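Local coordinates for beta-glycosidase (Bacteroides caccae, PDB 6T2R), which probably hydrolyses internal beta-galactosidic linkages in mucin O-glycans, as an endo-acting family 16 glycoside hydrolase involved in the initial breakdown of mucin by gut bacteria, at residues E69-L74 with E252-W257; G73-K78 with G95-K100; S154-T159 with I180-E185; D145-L150 with N188-D193; S162-T167 with I214-E219. One frame throughout, in Å; residues are numbered along the deposited sequence.

Overall arrangement
All five contacts belong to the beta-rich family 16 glycoside hydrolase fold, a curved sandwich of antiparallel strands. Contacts 1 and 2 share G73 and L74, have centres about 8 Å apart and meet through strand 74-81, which pairs with strands 68-71, 92-98 and 251-263. Contact 3 pairs strand 155-161 with 177-181, and contact 4, its centre also about 8 Å away, packs 145-150 on strand 187-195. Contact 1 touches contact 4 through W257 and V189. Contact 5 lies at the surface, its centre about 38 Å from that of contact 1. In sequence, contacts 3, 4 and 5 fall between the segments of contact 1, while contact 2 starts from the same stretch; the sandwich thus unites distant parts of the chain.

Contact 1: residues E69-L74 with E252-W257; sequences EMRNGL and EMEVDW
A type I' beta turn from R71 to L74, which connects the antiparallel strands 68-71 and 74-81, sits beside strand 251-263 in the beta sandwich of the family 16 fold. N72 and G73 both adopt positive phi in the turn, and R71 and L74 close it with mutual backbone hydrogen bonds. The main polar link is the end-on salt bridge between R71 and E252. NH1 of R71 donates to OE1 of E252 at 3.2 Å and NH2 of R71 to OE2 of E252 at 2.7 Å, each carboxylate oxygen using its syn lone pair. The two flat groups are nearly coplanar, 13° apart. R71 leaves the backbone with CG opposite its N (chi1 177°) and bends at chi3, which turns the guanidinium toward the strand. Its NH1 also makes a weak bond to OE2 of E69, which is salt-bridged to K78 as well. Further along, the two methyl branches of L74 divide between neighbours: CD1 lies 3.5 Å from OE1 of E254, and CD2 lies 3.5 Å from CA of D256. The carboxylates of E254 and D256 have partners on strand 108-116 and just beyond it, H117 and R115 for the first and R113 for the second. A water completes the junction, accepting from NH2 of R71 at 2.6 Å and donating to OE1 of E254 at 2.8 Å.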
# COMPACT_ATOMS: atom_id res chain seq x y z
N GLU A 69 -13.68 -9.86 4.85
CA GLU A 69 -15.12 -9.54 5.04
C GLU A 69 -15.49 -8.32 4.20
O GLU A 69 -14.64 -7.44 4.04
CB GLU A 69 -15.42 -9.36 6.52
CG GLU A 69 -16.90 -9.42 6.78
CD GLU A 69 -17.31 -9.16 8.22
OE1 GLU A 69 -18.52 -8.90 8.44
OE2 GLU A 69 -16.41 -9.18 9.10
N MET A 70 -16.68 -8.31 3.60
CA MET A 70 -17.36 -7.07 3.13
C MET A 70 -18.45 -6.76 4.16
O MET A 70 -19.24 -7.66 4.49
CB MET A 70 -17.98 -7.24 1.74
CG MET A 70 -17.05 -7.83 0.75
SD MET A 70 -15.57 -6.80 0.46
CE MET A 70 -16.29 -5.51 -0.54
N ARG A 71 -18.42 -5.56 4.73
CA ARG A 71 -19.31 -5.16 5.83
C ARG A 71 -19.67 -3.69 5.66
O ARG A 71 -18.77 -2.83 5.74
CB ARG A 71 -18.59 -5.41 7.15
CG ARG A 71 -19.40 -4.96 8.34
CD ARG A 71 -18.83 -5.58 9.59
NE ARG A 71 -17.69 -4.84 10.04
CZ ARG A 71 -16.56 -5.34 10.52
NH1 ARG A 71 -16.33 -6.64 10.60
NH2 ARG A 71 -15.63 -4.49 10.91
N ASN A 72 -20.94 -3.40 5.42
CA ASN A 72 -21.44 -2.00 5.55
C ASN A 72 -20.84 -1.17 4.40
O ASN A 72 -20.49 -0.05 4.67
CB ASN A 72 -21.02 -1.46 6.94
CG ASN A 72 -21.81 -0.26 7.42
OD1 ASN A 72 -22.78 0.15 6.78
ND2 ASN A 72 -21.41 0.27 8.56
N GLY A 73 -20.60 -1.77 3.22
CA GLY A 73 -19.87 -1.16 2.10
C GLY A 73 -18.39 -0.88 2.39
O GLY A 73 -17.81 -0.09 1.64
N LEU A 74 -17.80 -1.54 3.39
CA LEU A 74 -16.34 -1.52 3.72
C LEU A 74 -15.68 -2.86 3.40
O LEU A 74 -16.22 -3.94 3.78
CB LEU A 74 -16.18 -1.27 5.23
CG LEU A 74 -16.64 0.09 5.75
CD1 LEU A 74 -16.26 0.22 7.20
CD2 LEU A 74 -16.06 1.23 4.92
N GLU A 252 -8.47 -6.07 12.70
CA GLU A 252 -8.93 -5.69 11.34
C GLU A 252 -8.34 -4.35 10.91
O GLU A 252 -7.90 -3.56 11.75
CB GLU A 252 -10.44 -5.45 11.25
CG GLU A 252 -11.25 -6.20 12.24
CD GLU A 252 -12.72 -5.98 11.97
OE1 GLU A 252 -13.43 -6.98 11.89
OE2 GLU A 252 -13.11 -4.84 11.74
N MET A 253 -8.30 -4.17 9.59
CA MET A 253 -8.20 -2.84 8.94
C MET A 253 -9.45 -2.78 8.08
O MET A 253 -9.85 -3.83 7.55
CB MET A 253 -6.96 -2.66 8.07
CG MET A 253 -6.76 -3.75 7.03
SD MET A 253 -5.24 -3.56 6.03
CE MET A 253 -5.20 -1.76 5.91
N GLU A 254 -10.07 -1.61 8.04
CA GLU A 254 -11.31 -1.36 7.26
C GLU A 254 -10.96 -0.38 6.15
O GLU A 254 -10.36 0.67 6.44
CB GLU A 254 -12.40 -0.74 8.14
CG GLU A 254 -12.40 -1.32 9.54
CD GLU A 254 -13.35 -0.61 10.48
OE1 GLU A 254 -14.55 -0.60 10.18
OE2 GLU A 254 -12.86 -0.10 11.52
N VAL A 255 -11.35 -0.72 4.94
CA VAL A 255 -11.07 0.13 3.76
C VAL A 255 -12.39 0.58 3.16
O VAL A 255 -13.16 -0.25 2.63
CB VAL A 255 -10.19 -0.63 2.76
CG1 VAL A 255 -9.69 0.29 1.67
CG2 VAL A 255 -9.04 -1.32 3.47
N ASP A 256 -12.59 1.90 3.21
CA ASP A 256 -13.75 2.61 2.63
C ASP A 256 -13.63 2.65 1.11
O ASP A 256 -14.64 2.32 0.43
CB ASP A 256 -13.83 3.99 3.27
CG ASP A 256 -15.13 4.73 3.02
OD1 ASP A 256 -16.08 4.11 2.49
OD2 ASP A 256 -15.16 5.93 3.34
N TRP A 257 -12.47 3.07 0.57
CA TRP A 257 -12.30 3.22 -0.90
C TRP A 257 -10.85 3.38 -1.33
O TRP A 257 -9.97 3.72 -0.51
CB TRP A 257 -13.16 4.37 -1.51
CG TRP A 257 -13.09 5.71 -0.82
CD1 TRP A 257 -14.08 6.28 -0.06
CD2 TRP A 257 -12.02 6.70 -0.84
NE1 TRP A 257 -13.69 7.50 0.42
CE2 TRP A 257 -12.45 7.79 -0.06
CE3 TRP A 257 -10.75 6.75 -1.41
CZ2 TRP A 257 -11.65 8.91 0.17
CZ3 TRP A 257 -9.95 7.85 -1.18
CH2 TRP A 257 -10.41 8.93 -0.43
O HOH W 1 -16.83 -2.21 10.61

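Contact 2: residues G73-K78 with G95-K100; sequences GLLILK and GGLWTK
The flat G95-G96 peptide carries CD2 of L77 over one face, with that methyl 3.8 Å from C of G95 and 3.9 Å from N of G96. The rest of L77 leans toward the carbonyl of the same peptide, its CB 3.8 Å from O of G95. Because G95 has no side chain on the side facing L77, the leucine can come this close to the main chain. Nearby, L75 and L97 meet tip to tip, CD2 of L75 reaching CD1 of L97 at 3.8 Å. A chi1 of 166° in L75 directs its branch toward L97. One backbone bond crosses, from N of G95 to O of K78 at 3.0 Å. Beyond it the chains splay apart, and the N-to-C directions of residues 74-78 and 96-98 are 122° apart. P42 and W47 also touch L97, while I232 and M253 touch L77. The arrangement is that of a splayed antiparallel beta hairpin, here strands 74-81 and 92-98, with leucines filling the widening gap between its arms.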
# COMPACT_ATOMS: atom_id res chain seq x y z
N GLY A 73 -20.60 -1.77 3.22
CA GLY A 73 -19.87 -1.16 2.10
C GLY A 73 -18.39 -0.88 2.39
O GLY A 73 -17.81 -0.09 1.64
N LEU A 74 -17.80 -1.54 3.39
CA LEU A 74 -16.34 -1.52 3.72
C LEU A 74 -15.68 -2.86 3.40
O LEU A 74 -16.22 -3.94 3.78
CB LEU A 74 -16.18 -1.27 5.23
CG LEU A 74 -16.64 0.09 5.75
CD1 LEU A 74 -16.26 0.22 7.20
CD2 LEU A 74 -16.06 1.23 4.92
N LEU A 75 -14.47 -2.82 2.86
CA LEU A 75 -13.61 -4.03 2.81
C LEU A 75 -12.95 -4.24 4.19
O LEU A 75 -12.51 -3.28 4.76
CB LEU A 75 -12.56 -3.86 1.71
CG LEU A 75 -11.41 -4.88 1.79
CD1 LEU A 75 -11.93 -6.26 1.38
CD2 LEU A 75 -10.22 -4.43 0.92
N ILE A 76 -12.89 -5.47 4.69
CA ILE A 76 -12.29 -5.81 6.01
C ILE A 76 -11.23 -6.86 5.77
O ILE A 76 -11.55 -7.89 5.18
CB ILE A 76 -13.34 -6.38 6.99
CG1 ILE A 76 -14.61 -5.54 6.96
CG2 ILE A 76 -12.75 -6.50 8.39
CD1 ILE A 76 -14.40 -4.16 7.46
N LEU A 77 -10.01 -6.59 6.18
CA LEU A 77 -8.91 -7.56 6.07
C LEU A 77 -8.43 -7.81 7.48
O LEU A 77 -8.33 -6.80 8.19
CB LEU A 77 -7.80 -6.94 5.21
CG LEU A 77 -8.18 -6.71 3.75
CD1 LEU A 77 -7.10 -5.89 3.05
CD2 LEU A 77 -8.39 -8.04 3.03
N LYS A 78 -8.25 -9.08 7.88
CA LYS A 78 -8.08 -9.43 9.33
C LYS A 78 -6.77 -10.19 9.51
O LYS A 78 -6.33 -10.83 8.55
CB LYS A 78 -9.24 -10.25 9.87
CG LYS A 78 -10.61 -9.71 9.50
CD LYS A 78 -11.77 -10.69 9.71
CE LYS A 78 -13.05 -10.13 9.15
NZ LYS A 78 -14.19 -11.05 9.40
N GLY A 95 -5.18 -11.34 5.83
CA GLY A 95 -5.82 -11.11 4.52
C GLY A 95 -5.16 -9.94 3.82
O GLY A 95 -4.71 -8.99 4.51
N GLY A 96 -5.06 -10.04 2.49
CA GLY A 96 -4.51 -9.02 1.59
C GLY A 96 -5.09 -9.18 0.19
O GLY A 96 -5.42 -10.32 -0.20
N LEU A 97 -5.28 -8.04 -0.49
CA LEU A 97 -5.68 -7.98 -1.90
C LEU A 97 -4.61 -7.23 -2.70
O LEU A 97 -4.02 -6.27 -2.15
CB LEU A 97 -7.02 -7.25 -2.02
CG LEU A 97 -8.25 -7.91 -1.39
CD1 LEU A 97 -9.47 -7.07 -1.74
CD2 LEU A 97 -8.48 -9.34 -1.87
N TRP A 98 -4.42 -7.62 -3.96
CA TRP A 98 -3.55 -6.88 -4.91
C TRP A 98 -4.17 -6.83 -6.30
O TRP A 98 -5.11 -7.59 -6.60
CB TRP A 98 -2.12 -7.42 -4.89
CG TRP A 98 -1.91 -8.82 -5.37
CD1 TRP A 98 -2.71 -9.60 -6.16
CD2 TRP A 98 -0.71 -9.59 -5.15
NE1 TRP A 98 -2.11 -10.80 -6.41
CE2 TRP A 98 -0.89 -10.83 -5.79
CE3 TRP A 98 0.48 -9.33 -4.47
CZ2 TRP A 98 0.09 -11.81 -5.79
CZ3 TRP A 98 1.44 -10.32 -4.44
CH2 TRP A 98 1.25 -11.54 -5.10
N THR A 99 -3.74 -5.86 -7.07
CA THR A 99 -4.28 -5.63 -8.43
C THR A 99 -3.31 -6.24 -9.44
O THR A 99 -3.49 -5.93 -10.64
CB THR A 99 -4.45 -4.15 -8.79
OG1 THR A 99 -3.19 -3.47 -8.87
CG2 THR A 99 -5.38 -3.44 -7.84
N LYS A 100 -2.34 -7.02 -8.97
CA LYS A 100 -1.36 -7.67 -9.86
C LYS A 100 -2.10 -8.38 -10.99
O LYS A 100 -3.04 -9.11 -10.71
CB LYS A 100 -0.49 -8.68 -9.12
CG LYS A 100 0.57 -9.34 -10.01
CD LYS A 100 1.28 -10.51 -9.36
CE LYS A 100 2.12 -10.07 -8.19
NZ LYS A 100 3.12 -11.09 -7.84

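Contact 3: residues S154-T159 with I180-E185; sequences SIVYQT and IPINPE
V156 and I182 cross at about a right angle just past the end of strand 177-181, which pairs antiparallel with strand 155-161 in the family 16 beta sandwich. CG1 of V156 approaches CG2 of I182 at 3.7 Å. The side chain of I180 projects from the same face as V156, and their CG2 methyls lie 4.1 Å apart; V203 touches I180 and I182, and Y190 touches V156 and I182. V156 and I180 form a hydrogen-bonded pair, exchanging two backbone bonds. The next pair, I155 with P181, is non-hydrogen-bonded, a position that suits a proline without an N-H. Their side chains diverge although the CA atoms of I155 and P181 come within 4.0 Å, and CA of I155 makes a C-H contact with O of I180. Beyond the strand end, CG of P184 rests 4.1 Å from CB of S154. I182 takes chi1 63°, with CG1 lodged between its own N and carbonyl carbon; this lays CG1 3.6 Å from O of S154. The same oxygen receives N of I182 at 2.9 Å in a nearly straight bond of 171°, the donor standing 39° above the carbonyl plane.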
# COMPACT_ATOMS: atom_id res chain seq x y z
N SER A 154 0.23 6.11 16.92
CA SER A 154 -0.60 7.21 16.41
C SER A 154 0.12 7.92 15.25
O SER A 154 -0.21 9.10 14.95
CB SER A 154 -0.89 8.16 17.53
OG SER A 154 0.34 8.79 17.90
N ILE A 155 1.11 7.26 14.65
CA ILE A 155 1.80 7.77 13.42
C ILE A 155 1.83 6.65 12.39
O ILE A 155 1.71 5.48 12.80
CB ILE A 155 3.22 8.21 13.75
CG1 ILE A 155 4.00 7.03 14.35
CG2 ILE A 155 3.20 9.47 14.62
CD1 ILE A 155 5.51 7.13 14.27
N VAL A 156 2.03 7.00 11.13
CA VAL A 156 2.29 6.01 10.05
C VAL A 156 3.61 6.39 9.39
O VAL A 156 3.99 7.58 9.45
CB VAL A 156 1.17 5.94 9.01
CG1 VAL A 156 -0.16 5.51 9.62
CG2 VAL A 156 1.04 7.24 8.24
N TYR A 157 4.24 5.41 8.78
CA TYR A 157 5.43 5.57 7.92
C TYR A 157 4.94 5.65 6.48
O TYR A 157 4.11 4.82 6.05
CB TYR A 157 6.39 4.40 8.13
CG TYR A 157 6.97 4.30 9.52
CD1 TYR A 157 6.20 3.89 10.60
CD2 TYR A 157 8.30 4.58 9.76
CE1 TYR A 157 6.72 3.79 11.88
CE2 TYR A 157 8.85 4.47 11.03
CZ TYR A 157 8.05 4.07 12.09
OH TYR A 157 8.58 3.98 13.34
N GLN A 158 5.49 6.60 5.74
CA GLN A 158 5.48 6.57 4.27
C GLN A 158 6.95 6.47 3.81
O GLN A 158 7.82 7.17 4.42
CB GLN A 158 4.70 7.78 3.77
CG GLN A 158 3.24 7.77 4.26
CD GLN A 158 2.44 8.92 3.68
OE1 GLN A 158 2.70 10.09 4.01
NE2 GLN A 158 1.50 8.61 2.79
N THR A 159 7.25 5.63 2.81
CA THR A 159 8.64 5.21 2.48
C THR A 159 8.76 4.79 1.02
O THR A 159 7.75 4.40 0.44
CB THR A 159 9.10 4.02 3.32
OG1 THR A 159 8.58 4.15 4.63
CG2 THR A 159 10.61 3.96 3.41
N ILE A 180 4.31 10.66 10.00
CA ILE A 180 3.32 11.74 10.19
C ILE A 180 2.23 11.20 11.10
O ILE A 180 1.92 10.00 11.09
CB ILE A 180 2.81 12.25 8.82
CG1 ILE A 180 1.89 13.45 8.98
CG2 ILE A 180 2.17 11.14 8.00
CD1 ILE A 180 1.86 14.36 7.79
N PRO A 181 1.70 12.02 12.03
CA PRO A 181 0.65 11.57 12.93
C PRO A 181 -0.63 11.30 12.15
O PRO A 181 -0.85 11.97 11.12
CB PRO A 181 0.44 12.73 13.94
CG PRO A 181 1.67 13.62 13.77
CD PRO A 181 2.15 13.39 12.34
N ILE A 182 -1.45 10.40 12.71
CA ILE A 182 -2.83 10.11 12.23
C ILE A 182 -3.83 10.25 13.39
O ILE A 182 -3.41 10.31 14.55
CB ILE A 182 -2.87 8.69 11.61
CG1 ILE A 182 -2.55 7.61 12.63
CG2 ILE A 182 -1.94 8.60 10.40
CD1 ILE A 182 -3.00 6.24 12.20
N ASN A 183 -5.11 10.26 13.06
CA ASN A 183 -6.21 10.05 14.03
C ASN A 183 -6.42 8.55 14.10
O ASN A 183 -7.09 7.99 13.25
CB ASN A 183 -7.47 10.80 13.59
CG ASN A 183 -7.19 12.26 13.35
OD1 ASN A 183 -7.39 12.76 12.25
ND2 ASN A 183 -6.67 12.93 14.36
N PRO A 184 -5.80 7.84 15.07
CA PRO A 184 -5.67 6.39 15.00
C PRO A 184 -6.99 5.61 15.11
O PRO A 184 -7.06 4.47 14.63
CB PRO A 184 -4.71 6.04 16.17
CG PRO A 184 -4.86 7.19 17.14
CD PRO A 184 -5.20 8.41 16.28
N GLU A 185 -8.02 6.24 15.70
CA GLU A 185 -9.35 5.60 15.90
C GLU A 185 -10.26 5.99 14.72
O GLU A 185 -11.33 5.41 14.62
CB GLU A 185 -9.92 5.95 17.29
CG GLU A 185 -9.04 5.56 18.51
CD GLU A 185 -8.21 4.26 18.54
OE1 GLU A 185 -8.68 3.18 18.10
OE2 GLU A 185 -7.05 4.30 19.04

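Contact 4: residues D145-L150 with N188-D193; sequences DIMERL and NVYGVD
O of I146, whose side chain packs on Y190, accepts a hydrogen bond from NE2 of Q158, and the same nitrogen bonds weakly to O of G191, so that one amide links the two main chains. Across the contact itself no hydrogen bond forms, and the buried surfaces meet through apolar groups. M147 lies over one face of the Y190 ring, its CG 3.4 Å above the plane and almost over the centre. An extended first torsion (chi1 -168°) carries CG out over the ring, and the chain then bends at chi2 and chi3; SD stays close to the ring normal, 11° off it and 4.8 Å from the centroid of Y190, making a more distant Met-aromatic contact behind the CH-pi one. I146 packs further along strand 187-195, from Y190 to V192. Its CG2 rests 3.6 Å from C of Y190, while CD1 meets CG1 of V192 at 3.8 Å, the two side chains crossing at about a right angle. I146 and M147 both face I126 in a classic beta bulge, within the E-x-D-x-x-E sequence characteristic of family 16. The bulge is hydrogen-bonded to strand 125-130, and its side chains pack on strand 187-195, with L116 of strand 108-116 touching M147 and Y190, and V156 of strand 155-161 touching Y190.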
# COMPACT_ATOMS: atom_id res chain seq x y z
N ASP A 145 5.71 2.69 -0.38
CA ASP A 145 4.88 2.39 0.82
C ASP A 145 4.00 3.61 1.07
O ASP A 145 4.50 4.62 1.56
CB ASP A 145 5.82 2.02 1.97
CG ASP A 145 6.65 0.79 1.65
OD1 ASP A 145 6.22 0.01 0.77
OD2 ASP A 145 7.72 0.62 2.26
N ILE A 146 2.73 3.54 0.70
CA ILE A 146 1.76 4.66 0.94
C ILE A 146 1.36 4.68 2.42
O ILE A 146 1.11 5.77 2.96
CB ILE A 146 0.56 4.51 0.00
CG1 ILE A 146 1.03 4.38 -1.45
CG2 ILE A 146 -0.41 5.65 0.22
CD1 ILE A 146 -0.03 4.02 -2.48
N MET A 147 1.34 3.52 3.10
CA MET A 147 1.02 3.45 4.55
C MET A 147 1.62 2.19 5.17
O MET A 147 1.44 1.10 4.62
CB MET A 147 -0.50 3.46 4.73
CG MET A 147 -1.00 3.68 6.13
SD MET A 147 -0.84 2.24 7.20
CE MET A 147 -2.01 1.12 6.41
N GLU A 148 2.29 2.35 6.31
CA GLU A 148 2.63 1.28 7.27
C GLU A 148 2.31 1.79 8.67
O GLU A 148 2.69 2.91 8.95
CB GLU A 148 4.10 0.96 7.08
CG GLU A 148 4.38 0.59 5.64
CD GLU A 148 5.63 -0.20 5.47
OE1 GLU A 148 6.67 0.45 5.16
OE2 GLU A 148 5.56 -1.42 5.67
N ARG A 149 1.51 1.06 9.44
CA ARG A 149 1.18 1.43 10.84
C ARG A 149 1.55 0.25 11.77
O ARG A 149 0.93 -0.83 11.71
CB ARG A 149 -0.28 1.88 10.96
CG ARG A 149 -0.52 2.83 12.13
CD ARG A 149 -0.33 2.21 13.51
NE ARG A 149 -1.44 1.31 13.71
CZ ARG A 149 -2.58 1.63 14.32
NH1 ARG A 149 -2.73 2.81 14.90
NH2 ARG A 149 -3.57 0.76 14.35
N LEU A 150 2.53 0.51 12.62
CA LEU A 150 3.13 -0.46 13.57
C LEU A 150 2.35 -0.46 14.89
O LEU A 150 2.19 0.62 15.51
CB LEU A 150 4.58 -0.03 13.84
CG LEU A 150 5.67 -0.67 12.97
CD1 LEU A 150 5.22 -0.83 11.53
CD2 LEU A 150 6.95 0.13 13.04
N ASN A 188 -8.55 7.66 7.85
CA ASN A 188 -7.55 8.63 7.37
C ASN A 188 -7.38 8.32 5.89
O ASN A 188 -7.61 7.16 5.48
CB ASN A 188 -6.27 8.50 8.16
CG ASN A 188 -6.44 8.76 9.64
OD1 ASN A 188 -6.32 9.89 10.07
ND2 ASN A 188 -6.64 7.72 10.44
N VAL A 189 -6.96 9.31 5.12
CA VAL A 189 -6.71 9.14 3.66
C VAL A 189 -5.19 9.13 3.40
O VAL A 189 -4.57 10.19 3.55
CB VAL A 189 -7.40 10.25 2.85
CG1 VAL A 189 -7.18 10.04 1.35
CG2 VAL A 189 -8.89 10.31 3.18
N TYR A 190 -4.65 7.98 3.00
CA TYR A 190 -3.23 7.78 2.65
C TYR A 190 -3.06 7.96 1.15
O TYR A 190 -3.81 7.31 0.38
CB TYR A 190 -2.76 6.42 3.19
CG TYR A 190 -3.05 6.27 4.67
CD1 TYR A 190 -2.22 6.85 5.61
CD2 TYR A 190 -4.19 5.63 5.12
CE1 TYR A 190 -2.49 6.75 6.96
CE2 TYR A 190 -4.48 5.52 6.47
CZ TYR A 190 -3.61 6.07 7.39
OH TYR A 190 -3.87 5.96 8.73
N GLY A 191 -2.13 8.83 0.75
CA GLY A 191 -1.93 9.20 -0.66
C GLY A 191 -0.47 9.38 -1.06
O GLY A 191 0.39 9.69 -0.19
N VAL A 192 -0.18 9.10 -2.32
CA VAL A 192 1.11 9.42 -2.98
C VAL A 192 0.76 10.01 -4.35
O VAL A 192 -0.24 9.51 -4.95
CB VAL A 192 2.03 8.19 -3.09
CG1 VAL A 192 1.49 7.12 -4.07
CG2 VAL A 192 3.46 8.61 -3.42
N ASP A 193 1.51 11.02 -4.77
CA ASP A 193 1.44 11.62 -6.12
C ASP A 193 2.73 11.26 -6.86
O ASP A 193 3.86 11.47 -6.26
CB ASP A 193 1.28 13.14 -6.05
CG ASP A 193 0.02 13.62 -5.34
OD1 ASP A 193 -0.92 12.78 -5.12
OD2 ASP A 193 -0.03 14.83 -5.01

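Contact 5: residues S162-T167 with I214-E219; sequences SHYTYT and IETEQE
With chi1 of 170° and -178°, H163 and Y164 both point CG away from the backbone N, which brings the H163 imidazole and the far end of the Y164 ring up to the loop 214-219. H163 presents its edge: CD2 lies 3.3 Å from O of E219, which is in the plane of the imidazole. The Y164 ring also turns an edge to the loop, CE2 standing 3.7 Å from OG1 of T216, while OE1 of Q218 approaches obliquely. At the far end of the tyrosine, CD1 of I214 comes within 3.5 Å of OH of Y164, the side chains crossing at about a right angle. A capping box, in which N of T165 donates to OG of S162 and N of S162 to OG1 of T165, secures the start of the short helical turn 163-167. No hydrogen bond spans the two segments, and that of Y164 OH goes to O of N173 outside them; the loop is probably held to the helix mainly by shape and weak C-H contacts.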
# COMPACT_ATOMS: atom_id res chain seq x y z
N SER A 162 14.55 1.24 -3.12
CA SER A 162 15.12 1.09 -4.47
C SER A 162 16.48 0.40 -4.40
O SER A 162 16.99 0.21 -3.33
CB SER A 162 15.27 2.46 -5.08
OG SER A 162 16.25 3.23 -4.37
N HIS A 163 17.11 0.20 -5.55
CA HIS A 163 18.55 -0.18 -5.64
C HIS A 163 19.38 0.82 -4.84
O HIS A 163 20.30 0.44 -4.14
CB HIS A 163 18.95 -0.22 -7.10
CG HIS A 163 20.40 -0.36 -7.36
ND1 HIS A 163 21.05 -1.55 -7.17
CD2 HIS A 163 21.33 0.53 -7.78
CE1 HIS A 163 22.31 -1.39 -7.51
NE2 HIS A 163 22.52 -0.12 -7.87
N TYR A 164 19.03 2.09 -4.94
CA TYR A 164 19.81 3.21 -4.37
C TYR A 164 19.67 3.18 -2.85
O TYR A 164 20.69 3.26 -2.20
CB TYR A 164 19.34 4.50 -5.03
CG TYR A 164 20.04 5.77 -4.63
CD1 TYR A 164 19.55 6.54 -3.58
CD2 TYR A 164 21.12 6.26 -5.35
CE1 TYR A 164 20.13 7.75 -3.24
CE2 TYR A 164 21.72 7.46 -5.01
CZ TYR A 164 21.23 8.20 -3.94
OH TYR A 164 21.76 9.41 -3.62
N THR A 165 18.44 3.07 -2.32
CA THR A 165 18.20 3.13 -0.87
C THR A 165 18.67 1.85 -0.22
O THR A 165 19.20 1.93 0.88
CB THR A 165 16.72 3.36 -0.53
OG1 THR A 165 15.99 2.18 -0.89
CG2 THR A 165 16.18 4.62 -1.17
N TYR A 166 18.38 0.71 -0.82
CA TYR A 166 18.56 -0.62 -0.19
C TYR A 166 19.90 -1.24 -0.63
O TYR A 166 20.76 -1.46 0.21
CB TYR A 166 17.37 -1.53 -0.51
CG TYR A 166 17.43 -2.87 0.17
CD1 TYR A 166 16.96 -3.06 1.46
CD2 TYR A 166 17.95 -3.97 -0.50
CE1 TYR A 166 17.01 -4.31 2.07
CE2 TYR A 166 18.02 -5.22 0.09
CZ TYR A 166 17.55 -5.38 1.38
OH TYR A 166 17.60 -6.63 1.92
N THR A 167 20.09 -1.56 -1.90
CA THR A 167 21.35 -2.23 -2.34
C THR A 167 22.58 -1.32 -2.12
O THR A 167 23.58 -1.83 -1.58
CB THR A 167 21.23 -2.75 -3.77
OG1 THR A 167 20.00 -3.46 -3.89
CG2 THR A 167 22.38 -3.66 -4.12
N ILE A 214 17.11 13.02 -8.01
CA ILE A 214 18.31 13.88 -7.89
C ILE A 214 19.30 13.55 -9.01
O ILE A 214 19.30 12.45 -9.56
CB ILE A 214 18.93 13.79 -6.48
CG1 ILE A 214 19.46 12.39 -6.14
CG2 ILE A 214 17.93 14.27 -5.45
CD1 ILE A 214 20.52 12.35 -5.05
N GLU A 215 20.11 14.51 -9.40
CA GLU A 215 21.32 14.21 -10.20
C GLU A 215 22.27 13.44 -9.27
O GLU A 215 22.47 13.86 -8.12
CB GLU A 215 21.89 15.49 -10.76
CG GLU A 215 22.61 16.30 -9.70
CD GLU A 215 22.74 17.75 -10.08
OE1 GLU A 215 23.11 18.54 -9.21
OE2 GLU A 215 22.46 18.08 -11.26
N THR A 216 22.71 12.28 -9.71
CA THR A 216 23.54 11.35 -8.94
C THR A 216 24.41 10.56 -9.92
O THR A 216 23.90 10.20 -10.99
CB THR A 216 22.70 10.40 -8.09
OG1 THR A 216 23.62 9.59 -7.35
CG2 THR A 216 21.79 9.52 -8.91
N GLU A 217 25.67 10.39 -9.54
CA GLU A 217 26.70 9.53 -10.18
C GLU A 217 26.11 8.11 -10.34
O GLU A 217 26.43 7.48 -11.35
CB GLU A 217 28.00 9.64 -9.36
CG GLU A 217 27.85 9.45 -7.84
CD GLU A 217 27.40 10.61 -6.93
OE1 GLU A 217 27.12 11.72 -7.43
OE2 GLU A 217 27.29 10.38 -5.70
N GLN A 218 25.23 7.62 -9.44
CA GLN A 218 24.78 6.21 -9.50
C GLN A 218 23.44 6.10 -10.21
O GLN A 218 22.92 7.10 -10.71
CB GLN A 218 24.69 5.58 -8.12
CG GLN A 218 26.06 5.33 -7.52
CD GLN A 218 26.35 6.49 -6.62
OE1 GLN A 218 25.44 7.25 -6.27
NE2 GLN A 218 27.60 6.64 -6.24
N GLU A 219 22.92 4.88 -10.25
CA GLU A 219 21.69 4.49 -10.96
C GLU A 219 20.64 3.97 -9.98
O GLU A 219 20.97 3.66 -8.82
CB GLU A 219 22.01 3.33 -11.89
CG GLU A 219 23.42 3.36 -12.42
CD GLU A 219 23.68 2.17 -13.32
OE1 GLU A 219 23.48 2.31 -14.53
OE2 GLU A 219 24.02 1.11 -12.78